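Local coordinates for protein subclass B1 metallo-beta-lactamase (Myroides odoratimimus, PDB 6T5L) that acts as a zinc-dependent carbapenemase, hydrolysing beta-lactam antibiotics in the manner of subclass B1 metallo-beta-lactamases, at residues N32-H37 against P171-V176; K151-Y156 against V167-E172; L55-N60 against N83-E88. All blocks are in the same frame, centred on the assembly; numbering follows the deposited sequence.

In the fold
From the N terminus, the chain first passes N32-H37, at the start of strand 34-41. It runs on through strand 49-58, whose end is held in interaction 3 by the loop after helix 71-83; that loop closes within the longer one of interaction 1. Interaction 2 follows interaction 3 in series, also inside the span of interaction 1, with which it shares P171 and E172, and pairs strands 150-155 and 167-170 as a hairpin. Interactions 1 and 3 meet through backbone pairing of strands 34-41 and 49-58. Interactions 2 and 3 touch where F170 and V152 pack on V56. Interaction 1 joins the six-stranded sheet to the five-stranded one; interactions 2 and 3 each stay within one half.

Interaction 1 (N32-H37 against P171-V176); sequences NHIYEH and PEDNAV
H33 and D173 meet nearly crosswise: D173 OD1 lies 3.2 Å from H33 CD2, at the ring's edge and near its plane, while the carboxylate is turned 43° from the imidazole. The other oxygen, D173 OD2, accepts from H33 N at 3.1 Å; because OD2 sits suspiciously close to an atom elsewhere in the model, this bond is less certain than its length suggests. With CG beside its own backbone N (chi1 -53°), the H33 ring starts on the D173 side, and its ND1 is taken by L57 O.

These segments belong to different sheets of the metallo-beta-lactamase sandwich, N32-H37 leading into strand 34-41 and P171-V176 into strand 175-179. At N174 and A175, both opposite F170, the geometry fits a G1 beta bulge, and N174 N bonds P171 O across the turn.

Inward of the carboxylate the packing is apolar and buried. I34 CG1 rests 3.7 Å from A175 CB, with CD1 of the same isoleucine at 3.8 Å from that methyl, and F170 also touches I34. Toward solvent the contact thins: exposed E172 brings CG only to 4.3 Å from H33 NE2, and N32 stays at the margin.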
ATOM      1  N   ASN A  32       5.664  15.729   6.054  1.00 52.24           N
ATOM      2  CA  ASN A  32       5.982  16.497   4.860  1.00 57.06           C
ATOM      3  C   ASN A  32       6.071  15.596   3.621  1.00 51.79           C
ATOM      4  O   ASN A  32       5.786  16.056   2.518  1.00 47.41           O
ATOM      5  CB  ASN A  32       7.275  17.301   5.090  1.00 66.70           C
ATOM      6  CG  ASN A  32       7.114  18.362   6.217  1.00 73.91           C
ATOM      7  OD1 ASN A  32       6.040  18.962   6.370  1.00 71.97           O
ATOM      8  ND2 ASN A  32       8.170  18.591   6.984  1.00 77.14           N
ATOM      9  N   HIS A  33       6.398  14.317   3.766  1.00 47.68           N
ATOM     10  CA  HIS A  33       6.515  13.452   2.606  1.00 50.31           C
ATOM     11  C   HIS A  33       5.465  12.359   2.526  1.00 48.40           C
ATOM     12  O   HIS A  33       5.455  11.604   1.545  1.00 42.93           O
ATOM     13  CB  HIS A  33       7.888  12.776   2.582  1.00 50.07           C
ATOM     14  CG  HIS A  33       9.020  13.736   2.677  1.00 53.88           C
ATOM     15  ND1 HIS A  33       9.364  14.591   1.655  1.00 54.98           N
ATOM     16  CD2 HIS A  33       9.873  14.002   3.695  1.00 56.30           C
ATOM     17  CE1 HIS A  33      10.382  15.344   2.037  1.00 56.18           C
ATOM     18  NE2 HIS A  33      10.716  14.998   3.264  1.00 64.95           N
ATOM     19  N   ILE A  34       4.625  12.201   3.537  1.00 46.81           N
ATOM     20  CA  ILE A  34       3.859  10.978   3.654  1.00 45.72           C
ATOM     21  C   ILE A  34       2.391  11.320   3.798  1.00 41.73           C
ATOM     22  O   ILE A  34       1.982  11.882   4.805  1.00 41.72           O
ATOM     23  CB  ILE A  34       4.312  10.108   4.844  1.00 44.43           C
ATOM     24  CG1 ILE A  34       5.690   9.541   4.622  1.00 47.89           C
ATOM     25  CG2 ILE A  34       3.251   9.015   5.121  1.00 43.09           C
ATOM     26  CD1 ILE A  34       5.807   8.550   3.547  1.00 47.92           C
ATOM     27  N   TYR A  35       1.609  10.845   2.868  1.00 38.12           N
ATOM     28  CA  TYR A  35       0.177  11.018   2.792  1.00 41.49           C
ATOM     29  C   TYR A  35      -0.421   9.613   2.758  1.00 41.89           C
ATOM     30  O   TYR A  35       0.201   8.690   2.232  1.00 41.33           O
ATOM     31  CB  TYR A  35      -0.204  11.796   1.505  1.00 39.31           C
ATOM     32  CG  TYR A  35       0.299  13.249   1.406  1.00 41.32           C
ATOM     33  CD1 TYR A  35       1.608  13.523   1.146  1.00 42.48           C
ATOM     34  CD2 TYR A  35      -0.579  14.312   1.482  1.00 41.74           C
ATOM     35  CE1 TYR A  35       2.068  14.796   1.050  1.00 46.95           C
ATOM     36  CE2 TYR A  35      -0.127  15.644   1.385  1.00 45.15           C
ATOM     37  CZ  TYR A  35       1.201  15.871   1.165  1.00 48.29           C
ATOM     38  OH  TYR A  35       1.700  17.152   1.040  1.00 53.00           O
ATOM     39  N   GLU A  36      -1.584   9.455   3.373  1.00 41.47           N
ATOM     40  CA  GLU A  36      -2.377   8.238   3.387  1.00 37.21           C
ATOM     41  C   GLU A  36      -3.620   8.479   2.519  1.00 41.45           C
ATOM     42  O   GLU A  36      -4.285   9.534   2.634  1.00 42.62           O
ATOM     43  CB  GLU A  36      -2.776   7.900   4.827  1.00 42.45           C
ATOM     44  CG  GLU A  36      -3.679   6.682   4.974  1.00 43.63           C
ATOM     45  CD  GLU A  36      -4.370   6.509   6.312  1.00 47.59           C
ATOM     46  OE1 GLU A  36      -4.426   5.328   6.704  1.00 48.40           O
ATOM     47  OE2 GLU A  36      -4.903   7.471   6.955  1.00 47.54           O
ATOM     48  N   HIS A  37      -3.867   7.568   1.575  1.00 36.87           N
ATOM     49  CA  HIS A  37      -5.083   7.623   0.771  1.00 35.63           C
ATOM     50  C   HIS A  37      -6.037   6.539   1.256  1.00 37.05           C
ATOM     51  O   HIS A  37      -5.611   5.422   1.604  1.00 39.21           O
ATOM     52  CB  HIS A  37      -4.786   7.538  -0.745  1.00 35.96           C
ATOM     53  CG  HIS A  37      -4.255   6.238  -1.278  1.00 36.18           C
ATOM     54  ND1 HIS A  37      -5.069   5.148  -1.515  1.00 39.86           N
ATOM     55  CD2 HIS A  37      -3.034   5.911  -1.801  1.00 36.37           C
ATOM     56  CE1 HIS A  37      -4.371   4.188  -2.108  1.00 39.20           C
ATOM     57  NE2 HIS A  37      -3.131   4.626  -2.292  1.00 37.88           N
ATOM     58  N   PRO A 171      12.548   5.750   4.591  1.00 46.44           N
ATOM     59  CA  PRO A 171      13.298   6.026   5.830  1.00 46.16           C
ATOM     60  C   PRO A 171      13.370   7.482   6.244  1.00 48.47           C
ATOM     61  O   PRO A 171      13.534   7.737   7.440  1.00 52.26           O
ATOM     62  CB  PRO A 171      14.718   5.474   5.539  1.00 48.00           C
ATOM     63  CG  PRO A 171      14.800   5.304   4.011  1.00 47.85           C
ATOM     64  CD  PRO A 171      13.376   5.032   3.598  1.00 46.72           C
ATOM     65  N   GLU A 172      13.301   8.437   5.322  1.00 52.29           N
ATOM     66  CA  GLU A 172      13.423   9.850   5.688  1.00 57.86           C
ATOM     67  C   GLU A 172      12.335  10.265   6.679  1.00 51.51           C
ATOM     68  O   GLU A 172      12.583  11.044   7.602  1.00 50.40           O
ATOM     69  CB  GLU A 172      13.388  10.717   4.426  1.00 68.95           C
ATOM     70  CG  GLU A 172      13.691  12.178   4.655  1.00 77.26           C
ATOM     71  CD  GLU A 172      15.070  12.377   5.217  1.00 80.67           C
ATOM     72  OE1 GLU A 172      16.052  11.892   4.607  1.00 82.22           O
ATOM     73  OE2 GLU A 172      15.148  12.985   6.296  1.00 81.97           O
ATOM     74  N   ASP A 173      11.131   9.730   6.541  1.00 45.74           N
ATOM     75  CA  ASP A 173      10.075  10.038   7.501  1.00 48.12           C
ATOM     76  C   ASP A 173       9.766   8.840   8.389  1.00 47.30           C
ATOM     77  O   ASP A 173       8.648   8.736   8.890  1.00 48.55           O
ATOM     78  CB  ASP A 173       8.791  10.480   6.783  1.00 49.50           C
ATOM     79  CG  ASP A 173       8.821  11.928   6.339  1.00 53.72           C
ATOM     80  OD1 ASP A 173       9.846  12.583   6.576  1.00 55.89           O
ATOM     81  OD2 ASP A 173       7.779  12.420   5.812  1.00 53.79           O
ATOM     82  N   ASN A 174      10.659   7.863   8.458  1.00 48.32           N
ATOM     83  CA  ASN A 174      10.479   6.679   9.327  1.00 50.77           C
ATOM     84  C   ASN A 174       9.110   6.012   9.125  1.00 48.22           C
ATOM     85  O   ASN A 174       8.382   5.688  10.076  1.00 47.32           O
ATOM     86  CB  ASN A 174      10.661   7.054  10.798  1.00 47.94           C
ATOM     87  CG  ASN A 174      12.027   7.658  11.108  1.00 53.56           C
ATOM     88  OD1 ASN A 174      12.153   8.847  11.288  1.00 59.66           O
ATOM     89  ND2 ASN A 174      13.037   6.830  11.195  1.00 55.03           N
ATOM     90  N   ALA A 175       8.744   5.831   7.869  1.00 43.24           N
ATOM     91  CA  ALA A 175       7.380   5.495   7.518  1.00 46.43           C
ATOM     92  C   ALA A 175       7.305   4.130   6.853  1.00 45.00           C
ATOM     93  O   ALA A 175       8.066   3.844   5.912  1.00 45.12           O
ATOM     94  CB  ALA A 175       6.809   6.574   6.592  1.00 46.49           C
ATOM     95  N   VAL A 176       6.359   3.310   7.299  1.00 42.30           N
ATOM     96  CA  VAL A 176       6.185   1.964   6.752  1.00 39.89           C
ATOM     97  C   VAL A 176       4.745   1.831   6.287  1.00 40.66           C
ATOM     98  O   VAL A 176       3.824   2.097   7.070  1.00 40.12           O
ATOM     99  CB  VAL A 176       6.514   0.902   7.805  1.00 42.61           C
ATOM    100  CG1 VAL A 176       6.350  -0.508   7.213  1.00 37.96           C
ATOM    101  CG2 VAL A 176       7.947   1.072   8.378  1.00 40.03           C
TER

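Interaction 2 (K151-Y156 against V167-E172); sequences KVYAEY and VGYFPE
Y153 and Y169 exchange both backbone bonds of a hydrogen-bonded antiparallel pair. Y153 N reaches Y169 O, and Y169 N reaches Y153 O, each at 3.0 Å. E155 and V167 repeat the pattern, E155 N to V167 O at 2.8 Å and V167 N to E155 O at 2.9 Å. Between them A154 and G168 form a non-hydrogen-bonded pair; here the CA-H groups turn inward, A154 CA lying 3.1 Å from V167 O. The strand directions differ by 159°, as expected of a twisted beta hairpin.

Past the Y153-Y169 pair, at the K151 end, a water takes over. It donates to K151 O at 2.8 Å and accepts from E172 N, while also sitting over one face of the F170 ring, toward its rim. K151 O also lies 3.1 Å from F170 CD1, oblique to the ring.

Y153 and Y169 lie on the same face of the sheet, Y153 CD1 4.2 Å from Y169 CD2. The first torsion of Y153 (chi1 -56°) sets CG beside Y153 N, the donor to Y169 O, and that oxygen also lies at the ring's edge, in plane, as a mere contact. Further along that edge, P171 CD and CG contact CE1, the two side chains crossing at about a right angle. P171 N in turn lies over the centre of the Y169 ring. The carboxylate of E155 leads away and is paired through OE1 with K210 in a salt bridge.

On its outer side, strand 150-155 bonds strand 142-147 through V152 with L145 and A154 with L143. Strand 167-170 bonds strand 175-179 through G168 with F177, and V152 and F170 pack against V56 of strand 49-58 in the other sheet.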
ATOM      1  N   LYS A 151      14.883   8.150  -1.379  1.00 50.57           N
ATOM      2  CA  LYS A 151      14.700   6.808  -1.881  1.00 49.19           C
ATOM      3  C   LYS A 151      13.505   6.197  -1.179  1.00 46.80           C
ATOM      4  O   LYS A 151      13.170   6.587  -0.058  1.00 42.28           O
ATOM      5  CB  LYS A 151      15.948   5.981  -1.664  1.00 53.98           C
ATOM      6  CG  LYS A 151      16.928   6.096  -2.794  1.00 59.26           C
ATOM      7  CD  LYS A 151      18.264   5.475  -2.395  1.00 70.43           C
ATOM      8  CE  LYS A 151      19.299   5.726  -3.456  1.00 76.77           C
ATOM      9  NZ  LYS A 151      20.546   5.017  -3.111  1.00 82.85           N
ATOM     10  N   VAL A 152      12.818   5.319  -1.902  1.00 44.29           N
ATOM     11  CA  VAL A 152      11.657   4.591  -1.431  1.00 40.68           C
ATOM     12  C   VAL A 152      11.848   3.123  -1.803  1.00 41.89           C
ATOM     13  O   VAL A 152      12.444   2.787  -2.839  1.00 42.69           O
ATOM     14  CB  VAL A 152      10.347   5.176  -2.024  1.00 36.99           C
ATOM     15  CG1 VAL A 152      10.100   4.758  -3.463  1.00 40.29           C
ATOM     16  CG2 VAL A 152       9.177   4.762  -1.154  1.00 39.58           C
ATOM     17  N   TYR A 153      11.345   2.248  -0.942  1.00 41.55           N
ATOM     18  CA  TYR A 153      11.648   0.818  -0.944  1.00 44.16           C
ATOM     19  C   TYR A 153      10.355   0.014  -0.866  1.00 41.62           C
ATOM     20  O   TYR A 153       9.359   0.436  -0.256  1.00 41.64           O
ATOM     21  CB  TYR A 153      12.572   0.446   0.252  1.00 45.92           C
ATOM     22  CG  TYR A 153      13.884   1.220   0.325  1.00 47.76           C
ATOM     23  CD1 TYR A 153      13.951   2.490   0.911  1.00 46.99           C
ATOM     24  CD2 TYR A 153      15.050   0.675  -0.180  1.00 43.81           C
ATOM     25  CE1 TYR A 153      15.123   3.186   0.949  1.00 47.32           C
ATOM     26  CE2 TYR A 153      16.222   1.361  -0.145  1.00 46.18           C
ATOM     27  CZ  TYR A 153      16.266   2.622   0.426  1.00 48.98           C
ATOM     28  OH  TYR A 153      17.434   3.347   0.484  1.00 52.28           O
ATOM     29  N   ALA A 154      10.374  -1.162  -1.452  1.00 41.39           N
ATOM     30  CA  ALA A 154       9.351  -2.179  -1.206  1.00 38.74           C
ATOM     31  C   ALA A 154      10.152  -3.411  -0.879  1.00 41.32           C
ATOM     32  O   ALA A 154      11.204  -3.608  -1.485  1.00 43.42           O
ATOM     33  CB  ALA A 154       8.433  -2.458  -2.423  1.00 35.00           C
ATOM     34  N   GLU A 155       9.678  -4.239   0.044  1.00 42.44           N
ATOM     35  CA  GLU A 155      10.435  -5.421   0.436  1.00 47.40           C
ATOM     36  C   GLU A 155       9.488  -6.550   0.818  1.00 43.70           C
ATOM     37  O   GLU A 155       8.492  -6.342   1.504  1.00 41.08           O
ATOM     38  CB  GLU A 155      11.401  -5.134   1.606  1.00 50.73           C
ATOM     39  CG  GLU A 155      12.294  -6.354   1.908  1.00 52.25           C
ATOM     40  CD  GLU A 155      13.566  -6.018   2.700  1.00 55.08           C
ATOM     41  OE1 GLU A 155      14.195  -6.942   3.227  1.00 54.32           O
ATOM     42  OE2 GLU A 155      13.956  -4.818   2.793  1.00 56.94           O
ATOM     43  N   TYR A 156       9.836  -7.755   0.415  1.00 46.86           N
ATOM     44  CA  TYR A 156       9.124  -8.960   0.827  1.00 48.40           C
ATOM     45  C   TYR A 156       9.824  -9.635   2.014  1.00 48.66           C
ATOM     46  O   TYR A 156      11.019  -9.962   1.927  1.00 48.64           O
ATOM     47  CB  TYR A 156       9.055  -9.945  -0.333  1.00 47.96           C
ATOM     48  CG  TYR A 156       8.504 -11.296   0.012  1.00 50.71           C
ATOM     49  CD1 TYR A 156       7.127 -11.478   0.139  1.00 51.95           C
ATOM     50  CD2 TYR A 156       9.337 -12.403   0.171  1.00 50.28           C
ATOM     51  CE1 TYR A 156       6.586 -12.697   0.415  1.00 51.75           C
ATOM     52  CE2 TYR A 156       8.805 -13.648   0.414  1.00 53.16           C
ATOM     53  CZ  TYR A 156       7.413 -13.783   0.527  1.00 53.43           C
ATOM     54  OH  TYR A 156       6.828 -14.983   0.825  1.00 54.25           O
ATOM     55  N   VAL A 167       6.050  -4.829   1.742  0.65 39.34           N
ATOM     56  CA  VAL A 167       5.970  -3.692   2.663  0.65 41.79           C
ATOM     57  C   VAL A 167       6.693  -2.496   2.035  0.65 39.83           C
ATOM     58  O   VAL A 167       7.748  -2.651   1.409  0.65 39.05           O
ATOM     59  CB  VAL A 167       6.547  -4.100   4.036  0.65 41.05           C
ATOM     60  CG1 VAL A 167       6.394  -2.993   5.110  0.65 40.65           C
ATOM     61  CG2 VAL A 167       5.806  -5.331   4.499  0.65 42.75           C
ATOM     62  N   GLY A 168       6.084  -1.333   2.127  1.00 38.93           N
ATOM     63  CA  GLY A 168       6.702  -0.125   1.618  1.00 39.18           C
ATOM     64  C   GLY A 168       7.383   0.590   2.779  1.00 39.71           C
ATOM     65  O   GLY A 168       6.961   0.490   3.942  1.00 39.24           O
ATOM     66  N   TYR A 169       8.491   1.254   2.457  1.00 39.16           N
ATOM     67  CA  TYR A 169       9.329   1.931   3.412  1.00 42.51           C
ATOM     68  C   TYR A 169       9.910   3.209   2.832  1.00 43.53           C
ATOM     69  O   TYR A 169      10.550   3.186   1.767  1.00 44.36           O
ATOM     70  CB  TYR A 169      10.471   1.015   3.837  1.00 41.68           C
ATOM     71  CG  TYR A 169      11.351   1.561   4.917  1.00 41.63           C
ATOM     72  CD1 TYR A 169      10.812   2.102   6.057  1.00 44.04           C
ATOM     73  CD2 TYR A 169      12.725   1.513   4.798  1.00 44.97           C
ATOM     74  CE1 TYR A 169      11.645   2.581   7.105  1.00 48.16           C
ATOM     75  CE2 TYR A 169      13.554   1.966   5.815  1.00 51.64           C
ATOM     76  CZ  TYR A 169      13.007   2.519   6.958  1.00 51.25           C
ATOM     77  OH  TYR A 169      13.802   2.989   7.969  1.00 54.16           O
ATOM     78  N   PHE A 170       9.731   4.297   3.581  1.00 41.15           N
ATOM     79  CA  PHE A 170      10.420   5.559   3.316  1.00 43.23           C
ATOM     80  C   PHE A 170      11.216   5.988   4.548  1.00 44.53           C
ATOM     81  O   PHE A 170      10.628   6.571   5.485  1.00 39.48           O
ATOM     82  CB  PHE A 170       9.370   6.599   2.942  1.00 42.76           C
ATOM     83  CG  PHE A 170       9.934   7.910   2.411  1.00 45.33           C
ATOM     84  CD1 PHE A 170      10.655   7.964   1.224  1.00 45.35           C
ATOM     85  CD2 PHE A 170       9.736   9.091   3.129  1.00 47.52           C
ATOM     86  CE1 PHE A 170      11.155   9.193   0.762  1.00 48.87           C
ATOM     87  CE2 PHE A 170      10.226  10.336   2.661  1.00 49.10           C
ATOM     88  CZ  PHE A 170      10.931  10.384   1.484  1.00 48.11           C
ATOM     89  N   PRO A 171      12.548   5.750   4.591  1.00 46.44           N
ATOM     90  CA  PRO A 171      13.298   6.026   5.830  1.00 46.16           C
ATOM     91  C   PRO A 171      13.370   7.482   6.244  1.00 48.47           C
ATOM     92  O   PRO A 171      13.534   7.737   7.440  1.00 52.26           O
ATOM     93  CB  PRO A 171      14.718   5.474   5.539  1.00 48.00           C
ATOM     94  CG  PRO A 171      14.800   5.304   4.011  1.00 47.85           C
ATOM     95  CD  PRO A 171      13.376   5.032   3.598  1.00 46.72           C
ATOM     96  N   GLU A 172      13.301   8.437   5.322  1.00 52.29           N
ATOM     97  CA  GLU A 172      13.423   9.850   5.688  1.00 57.86           C
ATOM     98  C   GLU A 172      12.335  10.265   6.679  1.00 51.51           C
ATOM     99  O   GLU A 172      12.583  11.044   7.602  1.00 50.40           O
ATOM    100  CB  GLU A 172      13.388  10.717   4.426  1.00 68.95           C
ATOM    101  CG  GLU A 172      13.691  12.178   4.655  1.00 77.26           C
ATOM    102  CD  GLU A 172      15.070  12.377   5.217  1.00 80.67           C
ATOM    103  OE1 GLU A 172      16.052  11.892   4.607  1.00 82.22           O
ATOM    104  OE2 GLU A 172      15.148  12.985   6.296  1.00 81.97           O
TER
HETATM  105  O   HOH W   1      13.993   7.973   2.244  1.00 41.84           O

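Interaction 3 (L55-N60 against N83-E88); sequences LVLNEN and NTLKSE
N60 ND2 donates to K86 O at 3.0 Å, coming from above the carbonyl plane, 53° out of it, rather than within it. The asparagine sits in the tight turn of the hairpin between strands 49-58 and 61-65, where E59 and N60 both have positive phi, consistent with a type I' turn. Its partner lies in the loop of a beta-alpha-beta crossover, running from strand 61-65 through helix 71-83 to the parallel strand 88-93. K86, the first residue to leave helical torsions after that helix, has positive phi as well.

The side chain of N60 has CG beside its own backbone N (chi1 -65°), and the amide beyond it extends to K86 O. A second bond grips the turn from the backbone: E88 N reaches N60 O at 3.1 Å with an N-H...O angle of 164°. E88 also pairs with V62, so strand 88-93 begins directly beside the outgoing hairpin strand.

S87 is buried next to N60. Its OG lies 3.0 Å from N60 CA and donates to L85 O at 2.8 Å, a bond within the loop that fixes the hydroxyl's direction. The hydroxyl is thus satisfied by L85 O although L57 packs against it. The apolar side of the contact is looser, L57 CD2 standing 4.5 Å from L85 CD1, while Y35 of strand 34-41 touches both leucines and F80 of the helix meets L85. On the other branch of L57, CD1 approaches S87 OG to 3.4 Å.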
ATOM      1  N   LEU A  55       0.979   7.437  -0.139  1.00 42.10           N
ATOM      2  CA  LEU A  55       1.563   8.327  -1.123  1.00 41.83           C
ATOM      3  C   LEU A  55       2.831   8.879  -0.514  1.00 41.76           C
ATOM      4  O   LEU A  55       2.787   9.472   0.570  1.00 43.44           O
ATOM      5  CB  LEU A  55       0.600   9.456  -1.446  1.00 43.68           C
ATOM      6  CG  LEU A  55      -0.581   9.262  -2.363  1.00 48.79           C
ATOM      7  CD1 LEU A  55      -0.848  10.691  -2.956  1.00 50.62           C
ATOM      8  CD2 LEU A  55      -0.394   8.280  -3.474  0.33 49.61           C
ATOM      9  N   VAL A  56       3.932   8.702  -1.224  1.00 41.44           N
ATOM     10  CA  VAL A  56       5.219   9.265  -0.853  1.00 39.86           C
ATOM     11  C   VAL A  56       5.520  10.395  -1.833  1.00 42.65           C
ATOM     12  O   VAL A  56       5.571  10.197  -3.071  1.00 44.06           O
ATOM     13  CB  VAL A  56       6.318   8.201  -0.874  1.00 36.84           C
ATOM     14  CG1 VAL A  56       7.672   8.826  -0.489  1.00 37.05           C
ATOM     15  CG2 VAL A  56       5.946   7.041   0.023  1.00 35.51           C
ATOM     16  N   LEU A  57       5.768  11.566  -1.262  1.00 39.63           N
ATOM     17  CA  LEU A  57       6.049  12.783  -2.013  1.00 41.96           C
ATOM     18  C   LEU A  57       7.456  13.293  -1.728  1.00 46.67           C
ATOM     19  O   LEU A  57       7.823  13.474  -0.556  1.00 43.50           O
ATOM     20  CB  LEU A  57       5.049  13.864  -1.658  1.00 38.00           C
ATOM     21  CG  LEU A  57       5.348  15.291  -2.101  1.00 42.56           C
ATOM     22  CD1 LEU A  57       5.311  15.567  -3.584  1.00 46.62           C
ATOM     23  CD2 LEU A  57       4.433  16.209  -1.310  1.00 44.84           C
ATOM     24  N   ASN A  58       8.234  13.561  -2.794  1.00 46.37           N
ATOM     25  CA  ASN A  58       9.483  14.309  -2.636  1.00 44.41           C
ATOM     26  C   ASN A  58       9.843  15.095  -3.904  1.00 48.45           C
ATOM     27  O   ASN A  58       9.758  14.561  -5.012  1.00 51.14           O
ATOM     28  CB  ASN A  58      10.627  13.365  -2.259  1.00 39.57           C
ATOM     29  CG  ASN A  58      11.919  14.115  -1.918  1.00 41.69           C
ATOM     30  OD1 ASN A  58      11.921  15.070  -1.110  1.00 41.35           O
ATOM     31  ND2 ASN A  58      13.005  13.741  -2.598  1.00 41.84           N
ATOM     32  N   GLU A  59      10.198  16.366  -3.743  1.00 43.06           N
ATOM     33  CA  GLU A  59      10.542  17.261  -4.884  1.00 48.03           C
ATOM     34  C   GLU A  59       9.514  17.132  -6.021  1.00 43.44           C
ATOM     35  O   GLU A  59       9.827  16.928  -7.191  1.00 43.61           O
ATOM     36  CB  GLU A  59      11.994  17.011  -5.394  1.00 46.86           C
ATOM     37  CG  GLU A  59      13.039  17.394  -4.379  1.00 50.08           C
ATOM     38  CD  GLU A  59      14.529  17.104  -4.746  1.00 53.22           C
ATOM     39  OE1 GLU A  59      14.879  16.000  -5.205  1.00 51.75           O
ATOM     40  OE2 GLU A  59      15.365  18.024  -4.574  1.00 58.28           O
ATOM     41  N   ASN A  60       8.255  17.234  -5.686  1.00 45.47           N
ATOM     42  CA  ASN A  60       7.211  17.195  -6.722  1.00 45.13           C
ATOM     43  C   ASN A  60       7.176  15.899  -7.540  1.00 44.33           C
ATOM     44  O   ASN A  60       6.634  15.879  -8.673  1.00 42.23           O
ATOM     45  CB  ASN A  60       7.375  18.390  -7.658  1.00 45.46           C
ATOM     46  CG  ASN A  60       7.152  19.677  -6.954  1.00 43.56           C
ATOM     47  OD1 ASN A  60       8.100  20.288  -6.477  1.00 50.46           O
ATOM     48  ND2 ASN A  60       5.903  20.118  -6.891  1.00 43.15           N
ATOM     49  N   ASN A  83      -2.906  18.461  -9.744  1.00 41.64           N
ATOM     50  CA  ASN A  83      -3.373  19.827  -9.589  1.00 44.96           C
ATOM     51  C   ASN A  83      -3.170  20.420  -8.212  1.00 48.09           C
ATOM     52  O   ASN A  83      -3.119  21.645  -8.100  1.00 48.87           O
ATOM     53  CB  ASN A  83      -4.856  19.913  -9.897  1.00 47.06           C
ATOM     54  CG  ASN A  83      -5.169  19.458 -11.315  1.00 49.45           C
ATOM     55  OD1 ASN A  83      -4.440  19.764 -12.244  1.00 52.30           O
ATOM     56  ND2 ASN A  83      -6.216  18.683 -11.462  1.00 50.03           N
ATOM     57  N   THR A  84      -3.086  19.612  -7.166  1.00 48.63           N
ATOM     58  CA  THR A  84      -2.918  20.155  -5.827  1.00 50.98           C
ATOM     59  C   THR A  84      -1.503  19.964  -5.273  1.00 46.39           C
ATOM     60  O   THR A  84      -0.958  20.910  -4.719  1.00 48.00           O
ATOM     61  CB  THR A  84      -3.972  19.562  -4.885  1.00 54.88           C
ATOM     62  OG1 THR A  84      -5.293  19.801  -5.428  1.00 55.33           O
ATOM     63  CG2 THR A  84      -3.859  20.221  -3.479  1.00 55.92           C
ATOM     64  N   LEU A  85      -0.854  18.813  -5.432  1.00 43.58           N
ATOM     65  CA  LEU A  85       0.569  18.722  -5.088  1.00 44.39           C
ATOM     66  C   LEU A  85       1.489  19.181  -6.219  1.00 44.87           C
ATOM     67  O   LEU A  85       2.724  19.214  -6.030  1.00 40.30           O
ATOM     68  CB  LEU A  85       0.934  17.300  -4.703  1.00 43.38           C
ATOM     69  CG  LEU A  85       0.033  16.658  -3.629  1.00 42.01           C
ATOM     70  CD1 LEU A  85       0.558  15.215  -3.307  1.00 41.52           C
ATOM     71  CD2 LEU A  85      -0.048  17.482  -2.312  1.00 39.51           C
ATOM     72  N   LYS A  86       0.907  19.578  -7.361  1.00 45.34           N
ATOM     73  CA  LYS A  86       1.646  19.948  -8.572  1.00 46.16           C
ATOM     74  C   LYS A  86       2.759  18.955  -8.838  1.00 42.82           C
ATOM     75  O   LYS A  86       3.920  19.322  -9.028  1.00 45.16           O
ATOM     76  CB  LYS A  86       2.239  21.366  -8.499  1.00 47.57           C
ATOM     77  CG  LYS A  86       1.342  22.371  -7.972  1.00 47.56           C
ATOM     78  CD  LYS A  86       0.273  22.647  -8.971  1.00 48.85           C
ATOM     79  CE  LYS A  86      -0.601  23.784  -8.491  1.00 50.81           C
ATOM     80  NZ  LYS A  86      -1.491  24.298  -9.511  1.00 54.21           N
ATOM     81  N   SER A  87       2.431  17.673  -8.780  1.00 40.08           N
ATOM     82  CA  SER A  87       3.457  16.661  -8.881  1.00 39.81           C
ATOM     83  C   SER A  87       3.139  15.612  -9.954  1.00 42.47           C
ATOM     84  O   SER A  87       2.025  15.470 -10.485  1.00 41.06           O
ATOM     85  CB  SER A  87       3.685  15.991  -7.499  1.00 40.42           C
ATOM     86  OG  SER A  87       4.219  16.911  -6.541  1.00 42.96           O
ATOM     87  N   GLU A  88       4.160  14.869 -10.278  1.00 43.80           N
ATOM     88  CA  GLU A  88       4.064  13.754 -11.191  1.00 46.20           C
ATOM     89  C   GLU A  88       4.137  12.474 -10.359  1.00 41.54           C
ATOM     90  O   GLU A  88       4.960  12.361  -9.428  1.00 36.93           O
ATOM     91  CB  GLU A  88       5.198  13.827 -12.206  1.00 52.22           C
ATOM     92  CG  GLU A  88       5.350  12.579 -13.069  1.00 58.90           C
ATOM     93  CD  GLU A  88       6.611  12.579 -13.951  1.00 61.49           C
ATOM     94  OE1 GLU A  88       6.872  11.523 -14.588  1.00 63.44           O
ATOM     95  OE2 GLU A  88       7.342  13.591 -14.003  1.00 61.05           O
TER